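Local structure of putative isomerase (Streptomyces coelicolor A3, 2OQH) at residues Ala54-Ile59 against Tyr94-Ala99; Ala64-Gly69 against Arg80-Val85. The protein is a putative isomerase of the enolase superfamily, in which a capping domain joins a TIM barrel, and may act as a D-glucarate dehydratase. One frame throughout, in Å; residues are numbered along the deposited sequence.

Interaction 1: residues Ala54-Ile59 against Tyr94-Ala99; sequences APVAAI and YAAIAA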
ATOM      1  N   ALA A  54      -4.071  13.592 -13.414  1.00 22.67           N
ATOM      2  CA  ALA A  54      -3.936  13.735 -14.860  1.00 22.77           C
ATOM      3  C   ALA A  54      -3.215  12.617 -15.621  1.00 22.78           C
ATOM      4  O   ALA A  54      -3.808  11.974 -16.477  1.00 23.80           O
ATOM      5  CB  ALA A  54      -3.298  15.088 -15.194  1.00 21.71           C
ATOM      6  N   PRO A  55      -1.936  12.358 -15.317  1.00 22.42           N
ATOM      7  CA  PRO A  55      -1.284  11.285 -16.080  1.00 21.93           C
ATOM      8  C   PRO A  55      -1.896   9.876 -15.958  1.00 21.97           C
ATOM      9  O   PRO A  55      -1.956   9.134 -16.945  1.00 21.42           O
ATOM     10  CB  PRO A  55       0.169  11.355 -15.600  1.00 21.55           C
ATOM     11  CG  PRO A  55       0.038  11.832 -14.192  1.00 22.95           C
ATOM     12  CD  PRO A  55      -1.036  12.905 -14.288  1.00 22.49           C
ATOM     13  N   VAL A  56      -2.354   9.503 -14.767  1.00 21.09           N
ATOM     14  CA  VAL A  56      -2.935   8.176 -14.593  1.00 20.97           C
ATOM     15  C   VAL A  56      -4.303   8.115 -15.252  1.00 21.71           C
ATOM     16  O   VAL A  56      -4.660   7.113 -15.882  1.00 21.28           O
ATOM     17  CB  VAL A  56      -3.076   7.802 -13.106  1.00 20.31           C
ATOM     18  CG1 VAL A  56      -3.715   6.427 -12.981  1.00 20.72           C
ATOM     19  CG2 VAL A  56      -1.710   7.801 -12.438  1.00 19.61           C
ATOM     20  N   ALA A  57      -5.063   9.197 -15.106  1.00 21.23           N
ATOM     21  CA  ALA A  57      -6.384   9.277 -15.703  1.00 21.32           C
ATOM     22  C   ALA A  57      -6.255   9.191 -17.224  1.00 21.00           C
ATOM     23  O   ALA A  57      -7.101   8.603 -17.888  1.00 21.97           O
ATOM     24  CB  ALA A  57      -7.058  10.579 -15.307  1.00 21.57           C
ATOM     25  N   ALA A  58      -5.187   9.764 -17.775  1.00 20.42           N
ATOM     26  CA  ALA A  58      -4.986   9.735 -19.223  1.00 20.75           C
ATOM     27  C   ALA A  58      -4.762   8.313 -19.739  1.00 21.30           C
ATOM     28  O   ALA A  58      -5.267   7.941 -20.798  1.00 21.92           O
ATOM     29  CB  ALA A  58      -3.806  10.617 -19.609  1.00 18.68           C
ATOM     30  N   ILE A  59      -4.006   7.522 -18.986  1.00 20.18           N
ATOM     31  CA  ILE A  59      -3.719   6.145 -19.372  1.00 19.22           C
ATOM     32  C   ILE A  59      -4.993   5.305 -19.369  1.00 19.65           C
ATOM     33  O   ILE A  59      -5.221   4.505 -20.280  1.00 20.26           O
ATOM     34  CB  ILE A  59      -2.687   5.502 -18.414  1.00 18.50           C
ATOM     35  CG1 ILE A  59      -1.382   6.296 -18.438  1.00 17.12           C
ATOM     36  CG2 ILE A  59      -2.410   4.058 -18.827  1.00 18.90           C
ATOM     37  CD1 ILE A  59      -0.365   5.819 -17.420  1.00 17.37           C
ATOM     38  N   TYR A  94       1.087   0.666 -14.135  1.00 14.87           N
ATOM     39  CA  TYR A  94       0.552  -0.368 -13.257  1.00 14.45           C
ATOM     40  C   TYR A  94      -0.630   0.184 -12.462  1.00 14.68           C
ATOM     41  O   TYR A  94      -1.635  -0.497 -12.284  1.00 13.80           O
ATOM     42  CB  TYR A  94       1.624  -0.863 -12.280  1.00 14.62           C
ATOM     43  CG  TYR A  94       2.649  -1.792 -12.893  1.00 15.79           C
ATOM     44  CD1 TYR A  94       2.294  -3.066 -13.339  1.00 15.89           C
ATOM     45  CD2 TYR A  94       3.974  -1.405 -13.014  1.00 15.48           C
ATOM     46  CE1 TYR A  94       3.245  -3.937 -13.886  1.00 16.29           C
ATOM     47  CE2 TYR A  94       4.937  -2.263 -13.561  1.00 17.79           C
ATOM     48  CZ  TYR A  94       4.568  -3.526 -13.997  1.00 18.60           C
ATOM     49  OH  TYR A  94       5.521  -4.357 -14.550  1.00 20.27           O
ATOM     50  N   ALA A  95      -0.492   1.420 -11.983  1.00 14.37           N
ATOM     51  CA  ALA A  95      -1.540   2.067 -11.196  1.00 14.66           C
ATOM     52  C   ALA A  95      -2.824   2.293 -11.995  1.00 15.53           C
ATOM     53  O   ALA A  95      -3.921   2.173 -11.452  1.00 16.44           O
ATOM     54  CB  ALA A  95      -1.031   3.394 -10.646  1.00 14.97           C
ATOM     55  N   ALA A  96      -2.690   2.633 -13.274  1.00 14.74           N
ATOM     56  CA  ALA A  96      -3.863   2.854 -14.122  1.00 15.78           C
ATOM     57  C   ALA A  96      -4.569   1.516 -14.295  1.00 17.39           C
ATOM     58  O   ALA A  96      -5.786   1.405 -14.119  1.00 17.89           O
ATOM     59  CB  ALA A  96      -3.443   3.408 -15.472  1.00 13.30           C
ATOM     60  N   ILE A  97      -3.784   0.497 -14.633  1.00 16.74           N
ATOM     61  CA  ILE A  97      -4.303  -0.853 -14.812  1.00 15.54           C
ATOM     62  C   ILE A  97      -4.979  -1.344 -13.531  1.00 14.90           C
ATOM     63  O   ILE A  97      -6.071  -1.908 -13.576  1.00 15.95           O
ATOM     64  CB  ILE A  97      -3.160  -1.822 -15.214  1.00 14.70           C
ATOM     65  CG1 ILE A  97      -2.696  -1.491 -16.637  1.00 14.45           C
ATOM     66  CG2 ILE A  97      -3.615  -3.272 -15.071  1.00 14.35           C
ATOM     67  CD1 ILE A  97      -1.501  -2.283 -17.120  1.00 15.77           C
ATOM     68  N   ALA A  98      -4.338  -1.117 -12.388  1.00 13.80           N
ATOM     69  CA  ALA A  98      -4.893  -1.550 -11.105  1.00 14.72           C
ATOM     70  C   ALA A  98      -6.294  -0.987 -10.834  1.00 14.59           C
ATOM     71  O   ALA A  98      -7.167  -1.693 -10.333  1.00 15.64           O
ATOM     72  CB  ALA A  98      -3.940  -1.166  -9.966  1.00 14.47           C
ATOM     73  N   ALA A  99      -6.500   0.287 -11.154  1.00 16.25           N
ATOM     74  CA  ALA A  99      -7.797   0.941 -10.952  1.00 16.90           C
ATOM     75  C   ALA A  99      -8.893   0.177 -11.697  1.00 16.73           C
ATOM     76  O   ALA A  99      -9.961  -0.091 -11.147  1.00 17.25           O
ATOM     77  CB  ALA A  99      -7.738   2.380 -11.450  1.00 17.46           C
TER
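V56 and I59 of helix 54-63 close on A96 of helix 85-112, a helix-helix contact inside the alpha+beta capping domain that enolase-superfamily proteins carry beside their barrel. The methyl of A96 sits in the middle of it. The CB-CG2 bond of I59 lies broadside to this methyl, with I59 CG2 at 3.6 Å from A96 CB and the branch point, I59 CB, 3.7 Å from the same atom. From one turn earlier, V56 lays CG1 over the backbone as much as over the methyl: V56 CG1 is 3.8 Å from A96 CA and 3.9 Å from A96 CB. V56 CG1 also comes within 4.3 Å of A95 C, so V56 rests on the helix wall where small residues expose the main chain.

The side-chain atoms that meet are all aliphatic carbons, and no hydrogen bond crosses. With only a methyl at A96, the axes of the two short segments come within 8.7 Å while crossing at -59°, and the CA atoms of V56 and A96 are 5.4 Å apart. The four touching residues are buried, which makes the contact small but fully buried.

Farther out, A96 also meets V60 and M63 of helix 54-63, so its methyl is flanked along more than one turn of that helix. The underside is formed by the three-stranded antiparallel sheet, where T34 and T50 touch V56, M51 touches A95, and T50 OG1 is hydrogen-bonded to A95 O. Helix 85-112 is thereby tied to strand 45-51 as well as to the helix that follows that strand. In V56, chi1 of 179° swings CG1 opposite the backbone nitrogen and sends it to A96, while CG2 stands beside the V56 nitrogen.

Interaction 2: residues Ala64-Gly69 against Arg80-Val85; sequences APDLIG and RKQHMV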
ATOM      1  N   ALA A  64      -9.699   2.501 -22.116  1.00 24.56           N
ATOM      2  CA  ALA A  64     -11.154   2.380 -22.083  1.00 24.82           C
ATOM      3  C   ALA A  64     -11.796   1.780 -23.333  1.00 25.16           C
ATOM      4  O   ALA A  64     -12.599   0.851 -23.241  1.00 25.97           O
ATOM      5  CB  ALA A  64     -11.773   3.747 -21.800  1.00 23.27           C
ATOM      6  N   PRO A  65     -11.463   2.307 -24.519  1.00 24.74           N
ATOM      7  CA  PRO A  65     -12.071   1.749 -25.732  1.00 25.91           C
ATOM      8  C   PRO A  65     -11.879   0.238 -25.851  1.00 26.34           C
ATOM      9  O   PRO A  65     -12.744  -0.463 -26.367  1.00 26.79           O
ATOM     10  CB  PRO A  65     -11.365   2.508 -26.856  1.00 25.71           C
ATOM     11  CG  PRO A  65     -11.029   3.827 -26.224  1.00 25.02           C
ATOM     12  CD  PRO A  65     -10.548   3.414 -24.848  1.00 25.14           C
ATOM     13  N   ASP A  66     -10.745  -0.257 -25.367  1.00 27.63           N
ATOM     14  CA  ASP A  66     -10.441  -1.687 -25.443  1.00 28.29           C
ATOM     15  C   ASP A  66     -11.270  -2.563 -24.493  1.00 27.05           C
ATOM     16  O   ASP A  66     -11.306  -3.784 -24.657  1.00 27.75           O
ATOM     17  CB  ASP A  66      -8.944  -1.932 -25.179  1.00 30.58           C
ATOM     18  CG  ASP A  66      -8.053  -1.481 -26.336  1.00 32.85           C
ATOM     19  OD1 ASP A  66      -8.317  -1.873 -27.501  1.00 33.29           O
ATOM     20  OD2 ASP A  66      -7.067  -0.747 -26.076  1.00 34.67           O
ATOM     21  N   LEU A  67     -11.937  -1.952 -23.512  1.00 25.23           N
ATOM     22  CA  LEU A  67     -12.746  -2.712 -22.550  1.00 23.28           C
ATOM     23  C   LEU A  67     -14.231  -2.782 -22.888  1.00 23.23           C
ATOM     24  O   LEU A  67     -14.956  -3.620 -22.351  1.00 22.86           O
ATOM     25  CB  LEU A  67     -12.616  -2.117 -21.147  1.00 22.26           C
ATOM     26  CG  LEU A  67     -11.294  -2.288 -20.399  1.00 21.55           C
ATOM     27  CD1 LEU A  67     -11.086  -1.101 -19.478  1.00 21.17           C
ATOM     28  CD2 LEU A  67     -11.315  -3.592 -19.624  1.00 20.13           C
ATOM     29  N   ILE A  68     -14.696  -1.897 -23.761  1.00 23.24           N
ATOM     30  CA  ILE A  68     -16.107  -1.902 -24.120  1.00 23.23           C
ATOM     31  C   ILE A  68     -16.500  -3.184 -24.852  1.00 22.82           C
ATOM     32  O   ILE A  68     -15.930  -3.520 -25.888  1.00 22.62           O
ATOM     33  CB  ILE A  68     -16.449  -0.686 -24.989  1.00 23.84           C
ATOM     34  CG1 ILE A  68     -16.125   0.594 -24.216  1.00 24.09           C
ATOM     35  CG2 ILE A  68     -17.928  -0.707 -25.374  1.00 25.39           C
ATOM     36  CD1 ILE A  68     -16.792   0.671 -22.841  1.00 23.15           C
ATOM     37  N   GLY A  69     -17.468  -3.907 -24.299  1.00 22.51           N
ATOM     38  CA  GLY A  69     -17.910  -5.137 -24.931  1.00 22.94           C
ATOM     39  C   GLY A  69     -17.280  -6.380 -24.331  1.00 23.10           C
ATOM     40  O   GLY A  69     -17.608  -7.506 -24.721  1.00 24.20           O
ATOM     41  N   ARG A  80      -3.159  -9.227 -20.211  1.00 18.29           N
ATOM     42  CA  ARG A  80      -2.291  -9.595 -21.324  1.00 19.65           C
ATOM     43  C   ARG A  80      -2.392  -8.520 -22.405  1.00 19.02           C
ATOM     44  O   ARG A  80      -1.394  -8.105 -22.986  1.00 18.44           O
ATOM     45  CB  ARG A  80      -2.684 -10.967 -21.882  1.00 21.31           C
ATOM     46  CG  ARG A  80      -2.428 -12.139 -20.916  1.00 26.66           C
ATOM     47  CD  ARG A  80      -0.935 -12.456 -20.713  1.00 26.84           C
ATOM     48  NE  ARG A  80      -0.332 -12.993 -21.935  1.00 30.40           N
ATOM     49  CZ  ARG A  80       0.944 -13.350 -22.060  1.00 31.75           C
ATOM     50  NH1 ARG A  80       1.784 -13.237 -21.032  1.00 32.48           N
ATOM     51  NH2 ARG A  80       1.388 -13.813 -23.226  1.00 32.47           N
ATOM     52  N   LYS A  81      -3.601  -8.039 -22.651  1.00 19.00           N
ATOM     53  CA  LYS A  81      -3.801  -7.010 -23.660  1.00 20.07           C
ATOM     54  C   LYS A  81      -3.032  -5.714 -23.347  1.00 20.70           C
ATOM     55  O   LYS A  81      -2.578  -5.016 -24.259  1.00 21.18           O
ATOM     56  CB  LYS A  81      -5.299  -6.715 -23.795  1.00 20.28           C
ATOM     57  CG  LYS A  81      -5.659  -5.857 -24.988  1.00 23.61           C
ATOM     58  CD  LYS A  81      -7.162  -5.836 -25.215  1.00 25.88           C
ATOM     59  CE  LYS A  81      -7.504  -5.044 -26.463  1.00 29.12           C
ATOM     60  NZ  LYS A  81      -6.760  -5.543 -27.666  1.00 30.79           N
ATOM     61  N   GLN A  82      -2.872  -5.397 -22.066  1.00 20.64           N
ATOM     62  CA  GLN A  82      -2.179  -4.167 -21.673  1.00 20.62           C
ATOM     63  C   GLN A  82      -0.778  -4.401 -21.108  1.00 21.22           C
ATOM     64  O   GLN A  82      -0.235  -3.533 -20.420  1.00 21.44           O
ATOM     65  CB  GLN A  82      -3.003  -3.423 -20.617  1.00 20.55           C
ATOM     66  CG  GLN A  82      -4.482  -3.259 -20.939  1.00 22.24           C
ATOM     67  CD  GLN A  82      -4.725  -2.464 -22.202  1.00 23.01           C
ATOM     68  OE1 GLN A  82      -3.971  -1.548 -22.531  1.00 24.90           O
ATOM     69  NE2 GLN A  82      -5.790  -2.803 -22.914  1.00 24.66           N
ATOM     70  N   HIS A  83      -0.177  -5.547 -21.411  1.00 22.82           N
ATOM     71  CA  HIS A  83       1.138  -5.861 -20.863  1.00 24.23           C
ATOM     72  C   HIS A  83       2.271  -4.900 -21.201  1.00 24.52           C
ATOM     73  O   HIS A  83       3.246  -4.817 -20.460  1.00 25.16           O
ATOM     74  CB  HIS A  83       1.561  -7.287 -21.238  1.00 25.54           C
ATOM     75  CG  HIS A  83       2.077  -7.429 -22.635  1.00 26.51           C
ATOM     76  ND1 HIS A  83       1.276  -7.274 -23.750  1.00 28.45           N
ATOM     77  CD2 HIS A  83       3.304  -7.767 -23.101  1.00 27.17           C
ATOM     78  CE1 HIS A  83       1.986  -7.515 -24.837  1.00 27.89           C
ATOM     79  NE2 HIS A  83       3.219  -7.818 -24.472  1.00 26.61           N
HETATM   80  N   MSE A  84       2.171  -4.177 -22.308  1.00 25.01           N
HETATM   81  CA  MSE A  84       3.252  -3.264 -22.631  1.00 25.41           C
HETATM   82  C   MSE A  84       3.041  -1.875 -22.040  1.00 24.35           C
HETATM   83  O   MSE A  84       3.953  -1.046 -22.056  1.00 23.59           O
HETATM   84  CB  MSE A  84       3.465  -3.193 -24.145  1.00 29.27           C
HETATM   85  CG  MSE A  84       4.109  -4.458 -24.737  1.00 34.44           C
HETATM   86 SE   MSE A  84       5.868  -4.886 -23.992  1.00 50.56          SE
HETATM   87  CE  MSE A  84       6.888  -3.598 -25.011  1.00 41.84           C
ATOM     88  N   VAL A  85       1.854  -1.628 -21.494  1.00 21.52           N
ATOM     89  CA  VAL A  85       1.566  -0.333 -20.891  1.00 20.71           C
ATOM     90  C   VAL A  85       2.566   0.005 -19.775  1.00 20.17           C
ATOM     91  O   VAL A  85       3.099   1.112 -19.735  1.00 20.25           O
ATOM     92  CB  VAL A  85       0.121  -0.288 -20.331  1.00 21.14           C
ATOM     93  CG1 VAL A  85      -0.102   0.982 -19.527  1.00 20.74           C
ATOM     94  CG2 VAL A  85      -0.872  -0.350 -21.483  1.00 22.40           C
TER
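The helical connection on the outer side of the capping domain brings D66, in the loop after helix 54-63, against K81 and Q82 at the C-terminal end of helix 75-81. Nothing here is a close polar bond. D66 meets lysine methylene first: OD1 lies 3.4 Å from K81 CE, and D66 CG is 3.6 Å from the same carbon. The ammonium stands farther back, with K81 NZ 4.0 Å from D66 OD1, a long salt bridge. K81 runs extended from its backbone until the last bond, where chi4 of 54° bends NZ out of line with the chain; this turn leaves CE, rather than the nitrogen, nearest the carboxylate.

On the same face of the D66 carboxylate, nearer CB and OD2, lies the side-chain amide of Q82. Q82 NE2 is 4.0 Å from both CB and OD2 of D66, too far for a bond, and the carboxylate and amide planes are turned 39° apart. The contact buries this NE2 without giving it a hydrogen-bond partner in the model. An alanine in place of D66 would probably leave the K81 ammonium without its nearby counter-charge and uncover the K81 CE methylene and the Q82 amide.

Behind these polar groups the ground is apolar. L67 packs on V8 of strand 5-15 and V100 of helix 85-112, while Q82 packs on M63 and I97. Backbone bonds fix the second segment: Q82 is the first residue to leave helical geometry, and V85 N to Q82 O, at 3.0 Å, closes a type I beta turn over Q82-V85 that leads straight into helix 85-112. With a long salt bridge at its solvent-facing margin, the loop after helix 54-63 set against the end of helix 75-81 belongs to the helical part of the enolase-superfamily capping domain.

How the interactions relate
From the N terminus, the chain lays down the three-stranded sheet and enters helix 54-63, whose first turns supply one side of interaction 1. The loop 64-69 follows; the chain then runs through helix 75-81, and interaction 2 closes this short excursion. After the turn at 82-85, helix 85-112 brings residues 94-99 back to 54-59, so interaction 1 closes a longer loop that contains the whole of the shorter one. Their centres are 12 Å apart, and they touch: I97 CD1 packs on Q82 O at 3.7 Å, and I59 CG2 on V85 CG1. Together they join three successive helices of the capping domain.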